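Local coordinates for mitochondrial enolase superfamily member 1 (Homo sapiens, PDB 4A35), which dehydrates L-fuconate to 2-keto-3-deoxy-L-fuconate in the catabolism of L-fucose, using a magnesium ion to stabilise the enediolate intermediate, at residues Q186-Y191 with L369-Y374; C386-H391 with Y398-Q403. One frame throughout, in Å; residues are numbered along the deposited sequence.

Contact 1. Residues Q186-Y191 with L369-Y374; sequences QGYPAY and LIIFDY. With EDO (1,2-ethanediol), chain G.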
# COMPACT_ATOMS: atom_id res chain seq x y z
N GLN A 186 -3.55 28.15 -26.13
CA GLN A 186 -3.29 26.92 -26.87
C GLN A 186 -3.51 25.62 -26.09
O GLN A 186 -3.52 24.57 -26.71
CB GLN A 186 -1.82 26.94 -27.41
CG GLN A 186 -1.52 28.18 -28.30
CD GLN A 186 -2.33 28.28 -29.59
OE1 GLN A 186 -2.86 27.29 -30.10
NE2 GLN A 186 -2.45 29.47 -30.14
N GLY A 187 -3.60 25.69 -24.76
CA GLY A 187 -3.84 24.51 -23.95
C GLY A 187 -2.61 23.68 -23.68
O GLY A 187 -1.51 24.01 -24.14
N TYR A 188 -2.80 22.58 -22.93
CA TYR A 188 -1.74 21.67 -22.50
C TYR A 188 -1.70 20.47 -23.45
O TYR A 188 -2.71 19.81 -23.61
CB TYR A 188 -1.93 21.23 -21.04
CG TYR A 188 -0.63 20.71 -20.46
CD1 TYR A 188 -0.17 19.43 -20.78
CD2 TYR A 188 0.20 21.53 -19.71
CE1 TYR A 188 1.08 18.98 -20.35
CE2 TYR A 188 1.45 21.09 -19.26
CZ TYR A 188 1.88 19.81 -19.57
OH TYR A 188 3.10 19.38 -19.14
N PRO A 189 -0.51 20.17 -24.04
CA PRO A 189 -0.44 19.11 -25.07
C PRO A 189 -0.85 17.74 -24.50
O PRO A 189 -0.48 17.41 -23.37
CB PRO A 189 1.03 19.14 -25.49
CG PRO A 189 1.78 19.71 -24.25
CD PRO A 189 0.80 20.83 -23.88
N ALA A 190 -1.67 17.00 -25.27
CA ALA A 190 -2.14 15.67 -24.85
C ALA A 190 -1.77 14.56 -25.83
O ALA A 190 -1.35 14.79 -26.96
CB ALA A 190 -3.68 15.69 -24.69
N TYR A 191 -1.89 13.31 -25.36
CA TYR A 191 -1.78 12.13 -26.20
C TYR A 191 -3.04 11.35 -25.98
O TYR A 191 -3.68 11.51 -24.91
CB TYR A 191 -0.53 11.29 -25.87
CG TYR A 191 -0.52 10.55 -24.55
CD1 TYR A 191 -1.00 9.24 -24.45
CD2 TYR A 191 0.14 11.07 -23.43
CE1 TYR A 191 -0.92 8.52 -23.26
CE2 TYR A 191 0.30 10.32 -22.25
CZ TYR A 191 -0.24 9.05 -22.17
OH TYR A 191 -0.14 8.32 -21.03
N LEU A 369 -3.57 20.16 -12.26
CA LEU A 369 -2.25 19.99 -11.64
C LEU A 369 -1.12 20.26 -12.66
O LEU A 369 -0.11 20.90 -12.32
CB LEU A 369 -2.12 18.60 -11.00
CG LEU A 369 -3.14 18.26 -9.90
CD1 LEU A 369 -3.00 16.75 -9.44
CD2 LEU A 369 -3.02 19.17 -8.73
N ILE A 370 -1.27 19.76 -13.89
CA ILE A 370 -0.21 19.90 -14.88
C ILE A 370 -0.19 21.33 -15.51
O ILE A 370 0.90 21.82 -15.83
CB ILE A 370 -0.24 18.76 -15.92
CG1 ILE A 370 1.16 18.54 -16.53
CG2 ILE A 370 -1.35 18.87 -16.99
CD1 ILE A 370 2.34 18.06 -15.48
N ILE A 371 -1.37 22.01 -15.60
CA ILE A 371 -1.39 23.39 -16.05
C ILE A 371 -0.63 24.23 -14.98
O ILE A 371 0.18 25.08 -15.33
CB ILE A 371 -2.82 23.86 -16.33
CG1 ILE A 371 -3.32 23.19 -17.67
CG2 ILE A 371 -2.94 25.40 -16.37
CD1 ILE A 371 -4.81 23.27 -17.82
N PHE A 372 -0.94 23.98 -13.68
CA PHE A 372 -0.23 24.64 -12.58
C PHE A 372 1.29 24.33 -12.68
O PHE A 372 2.10 25.27 -12.58
CB PHE A 372 -0.79 24.26 -11.19
CG PHE A 372 0.18 24.61 -10.06
CD1 PHE A 372 0.38 25.93 -9.67
CD2 PHE A 372 0.95 23.61 -9.44
CE1 PHE A 372 1.29 26.25 -8.64
CE2 PHE A 372 1.90 23.94 -8.47
CZ PHE A 372 2.05 25.27 -8.06
N ASP A 373 1.66 23.07 -12.95
CA ASP A 373 3.06 22.68 -13.09
C ASP A 373 3.75 23.58 -14.16
O ASP A 373 4.83 24.14 -13.90
CB ASP A 373 3.19 21.19 -13.47
CG ASP A 373 4.64 20.84 -13.65
OD1 ASP A 373 5.39 20.89 -12.65
OD2 ASP A 373 5.07 20.62 -14.82
N TYR A 374 3.15 23.66 -15.36
CA TYR A 374 3.72 24.48 -16.43
C TYR A 374 3.87 25.95 -16.05
O TYR A 374 4.93 26.56 -16.27
CB TYR A 374 2.88 24.40 -17.73
CG TYR A 374 3.43 25.29 -18.84
CD1 TYR A 374 4.65 25.00 -19.45
CD2 TYR A 374 2.75 26.44 -19.24
CE1 TYR A 374 5.17 25.83 -20.44
CE2 TYR A 374 3.27 27.28 -20.24
CZ TYR A 374 4.47 26.97 -20.84
OH TYR A 374 4.97 27.80 -21.80
C1 EDO G . 8.21 26.75 -23.41
O1 EDO G . 7.49 27.19 -22.28
C2 EDO G . 7.81 25.33 -23.84
O2 EDO G . 8.59 24.41 -23.11

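Contact 2. Residues C386-H391 with Y398-Q403; sequences CEYVDH and YPVMIQ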
# COMPACT_ATOMS: atom_id res chain seq x y z
N CYS A 386 0.13 15.33 -21.40
CA CYS A 386 -0.88 14.80 -20.49
C CYS A 386 -1.67 13.70 -21.17
O CYS A 386 -2.14 13.89 -22.28
CB CYS A 386 -1.81 15.91 -20.01
SG CYS A 386 -2.86 15.39 -18.64
N GLU A 387 -1.92 12.58 -20.48
CA GLU A 387 -2.73 11.54 -21.09
C GLU A 387 -4.18 12.03 -21.30
O GLU A 387 -4.71 12.81 -20.50
CB GLU A 387 -2.73 10.29 -20.23
CG GLU A 387 -3.50 9.09 -20.78
CD GLU A 387 -3.21 7.79 -20.04
OE1 GLU A 387 -2.92 7.84 -18.82
OE2 GLU A 387 -3.28 6.72 -20.70
N TYR A 388 -4.83 11.51 -22.34
CA TYR A 388 -6.25 11.76 -22.54
C TYR A 388 -6.96 10.45 -22.97
O TYR A 388 -6.43 9.71 -23.80
CB TYR A 388 -6.51 12.89 -23.56
CG TYR A 388 -7.98 13.11 -23.86
CD1 TYR A 388 -8.79 13.84 -22.98
CD2 TYR A 388 -8.60 12.46 -24.92
CE1 TYR A 388 -10.16 14.02 -23.24
CE2 TYR A 388 -9.96 12.62 -25.17
CZ TYR A 388 -10.74 13.38 -24.33
OH TYR A 388 -12.07 13.52 -24.60
N VAL A 389 -8.14 10.19 -22.42
CA VAL A 389 -8.99 9.06 -22.85
C VAL A 389 -10.39 9.63 -23.08
O VAL A 389 -10.82 10.53 -22.35
CB VAL A 389 -8.96 7.81 -21.91
CG1 VAL A 389 -9.52 6.57 -22.62
CG2 VAL A 389 -7.53 7.51 -21.42
N ASP A 390 -11.07 9.17 -24.12
CA ASP A 390 -12.39 9.69 -24.55
C ASP A 390 -13.64 9.16 -23.79
O ASP A 390 -14.76 9.38 -24.25
CB ASP A 390 -12.61 9.40 -26.07
CG ASP A 390 -12.58 7.92 -26.46
OD1 ASP A 390 -11.92 7.11 -25.74
OD2 ASP A 390 -13.14 7.57 -27.54
N HIS A 391 -13.42 8.53 -22.62
CA HIS A 391 -14.44 7.92 -21.76
C HIS A 391 -15.19 8.90 -20.80
O HIS A 391 -14.51 9.65 -20.08
CB HIS A 391 -13.76 6.84 -20.87
CG HIS A 391 -13.62 5.46 -21.45
ND1 HIS A 391 -12.75 5.20 -22.51
CD2 HIS A 391 -14.14 4.29 -21.02
CE1 HIS A 391 -12.81 3.89 -22.71
NE2 HIS A 391 -13.63 3.30 -21.82
N TYR A 398 -18.48 19.80 -15.50
CA TYR A 398 -17.40 20.60 -16.13
C TYR A 398 -16.47 19.67 -16.92
O TYR A 398 -15.37 19.37 -16.46
CB TYR A 398 -16.64 21.37 -15.05
CG TYR A 398 -17.54 22.21 -14.17
CD1 TYR A 398 -18.09 23.40 -14.64
CD2 TYR A 398 -17.90 21.78 -12.89
CE1 TYR A 398 -18.93 24.18 -13.83
CE2 TYR A 398 -18.73 22.54 -12.07
CZ TYR A 398 -19.22 23.76 -12.54
OH TYR A 398 -20.03 24.56 -11.76
N PRO A 399 -16.91 19.11 -18.07
CA PRO A 399 -16.06 18.11 -18.76
C PRO A 399 -14.81 18.77 -19.33
O PRO A 399 -14.85 19.98 -19.57
CB PRO A 399 -16.96 17.61 -19.90
CG PRO A 399 -17.89 18.80 -20.18
CD PRO A 399 -18.18 19.34 -18.81
N VAL A 400 -13.75 17.99 -19.55
CA VAL A 400 -12.55 18.54 -20.18
C VAL A 400 -12.89 19.13 -21.59
O VAL A 400 -13.76 18.61 -22.32
CB VAL A 400 -11.38 17.52 -20.28
CG1 VAL A 400 -10.89 17.03 -18.91
CG2 VAL A 400 -11.73 16.34 -21.17
N MET A 401 -12.20 20.22 -21.96
CA MET A 401 -12.32 20.86 -23.27
C MET A 401 -11.02 20.63 -24.04
O MET A 401 -9.99 21.22 -23.72
CB MET A 401 -12.63 22.37 -23.15
CG MET A 401 -13.88 22.68 -22.35
SD MET A 401 -15.38 22.35 -23.29
CE MET A 401 -15.93 21.13 -22.48
N ILE A 402 -11.09 19.78 -25.06
CA ILE A 402 -9.95 19.49 -25.93
C ILE A 402 -10.05 20.28 -27.21
O ILE A 402 -11.07 20.23 -27.90
CB ILE A 402 -9.81 17.96 -26.25
CG1 ILE A 402 -9.74 17.10 -24.96
CG2 ILE A 402 -8.63 17.63 -27.27
CD1 ILE A 402 -8.38 17.29 -24.11
N GLN A 403 -8.97 21.02 -27.53
CA GLN A 403 -8.84 21.78 -28.77
C GLN A 403 -7.49 21.45 -29.36
O GLN A 403 -6.49 21.65 -28.67
CB GLN A 403 -9.00 23.30 -28.53
CG GLN A 403 -8.72 24.16 -29.75
CD GLN A 403 -8.41 25.60 -29.39
OE1 GLN A 403 -9.23 26.31 -28.81
NE2 GLN A 403 -7.24 26.07 -29.77

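Contact 1. Residues Q186-Y191 with L369-Y374
Tyr188 meets Ile370, Ile371 and Tyr374 in a buried packing of strand on helix, carried mainly by side chains, in which the start of strand 188-192 lies against helix 362-377. It illustrates how one aromatic ring can fill most of such an interface. The axes of the short segments 188-191 and 369-374 pass 9.9 Å apart, a gap the tyrosine bridges. Its CG stands anti to the backbone N (chi1 -160°), which sends the ring out toward the helix.

Ile370 crosses the ring at about a right angle and supplies its main cover. The CG2 methyl sits almost exactly above the ring centre in a CH-pi contact, 3.9 Å from the centroid and only 6° off the normal, while CG1 lies 3.4 Å from Tyr188 CZ, at the hydroxyl end of the same ring. On the opposite face lies CD of the adjoining Pro189, offset toward the rim, so the ring is held between a helix residue and its own neighbour in the chain. Tyr374 approaches in the ring plane instead, its CB 3.9 Å from Tyr188 CE2. Nearer the backbone, Ile371 CG1 touches Tyr188 CB at 4.1 Å. The hydroxyl of Tyr374 leads away from the interface and hydrogen-bonds O1 of an ethanediol, probably from the crystallisation liquor, at 2.6 Å.

Tyr188 and Asp373, with Ser380, also form the site of a bound magnesium ion, distinct from that held by Asp251, Glu277 and Glu306. The packing itself is that of an outer helix on a barrel strand, as expected in the modified TIM barrel of the mandelate racemase/muconate lactonizing enzyme family.

Contact 2. Residues C386-H391 with Y398-Q403
The ring of Tyr388 is approached from two directions by aliphatic side chains of 398-403: Ile402 comes over one face, and Val400 comes in at the edge. Both meet it near CE1, which makes this corner of the ring the focus of a small apolar contact. Ile402 CG1 lies 4.0 Å from the ring centroid, 27° off the normal, a CH-pi contact displaced from the centre toward the CE1 side; the same carbon is 3.6 Å from Tyr388 CE1. The isoleucine runs on over the same face, and its CD1 methyl stands above Tyr388 CD1 at 3.7 Å.

Val400 works differently. With CG1 anti to the carbonyl carbon (chi1 -62°), CG2 falls between the backbone N and that carbon, and from there it lies in the ring plane and abuts Tyr388 CE1 at 3.5 Å. Together the two residues bracket the corner from above and from the side, although the backbones stay well apart, the CA atoms of Tyr388 and Ile402 being 9.2 Å from each other. Were Tyr388 cut back to an alanine, Ile402 CG1 would probably lose the aromatic face it lies on and Val400 CG2 the edge it abuts, opening a gap between the segments.

The surroundings extend the packing: the rings of Trp217 and His393 also meet Tyr388, with planes nearly parallel to its own, and Tyr407 touches both Val400 and Ile402. The preceding residue, Glu387, forms a salt bridge with Lys221 and accepts a hydrogen bond from Ala357 N; by similarity all three bind substrate. Strand 386-388 is consistent with the last strand of the modified TIM barrel of the enolase superfamily, with Glu387 turned to the pocket and Tyr388 packed on the chain that follows the barrel.

Contact 1 closes before contact 2 opens along the chain, and their centres lie 11 Å apart. Helix 362-377, which serves contact 1, is followed, after a loop, by strand 386-388 of contact 2, the next secondary-structure element, and that strand returns to pair in parallel with strand 188-192. The backbones join there: Pro189 O and Tyr191 N both probably bond to Cys386, through its N and O respectively. One mixed sheet, in the order 386-388, 188-192, 406-408, 401-402, therefore carries segments of both contacts. The pairing of an early strand with a late one is consistent with the seam that closes the barrel, next to substrate-binding Glu387 and Lys221, assigned by similarity.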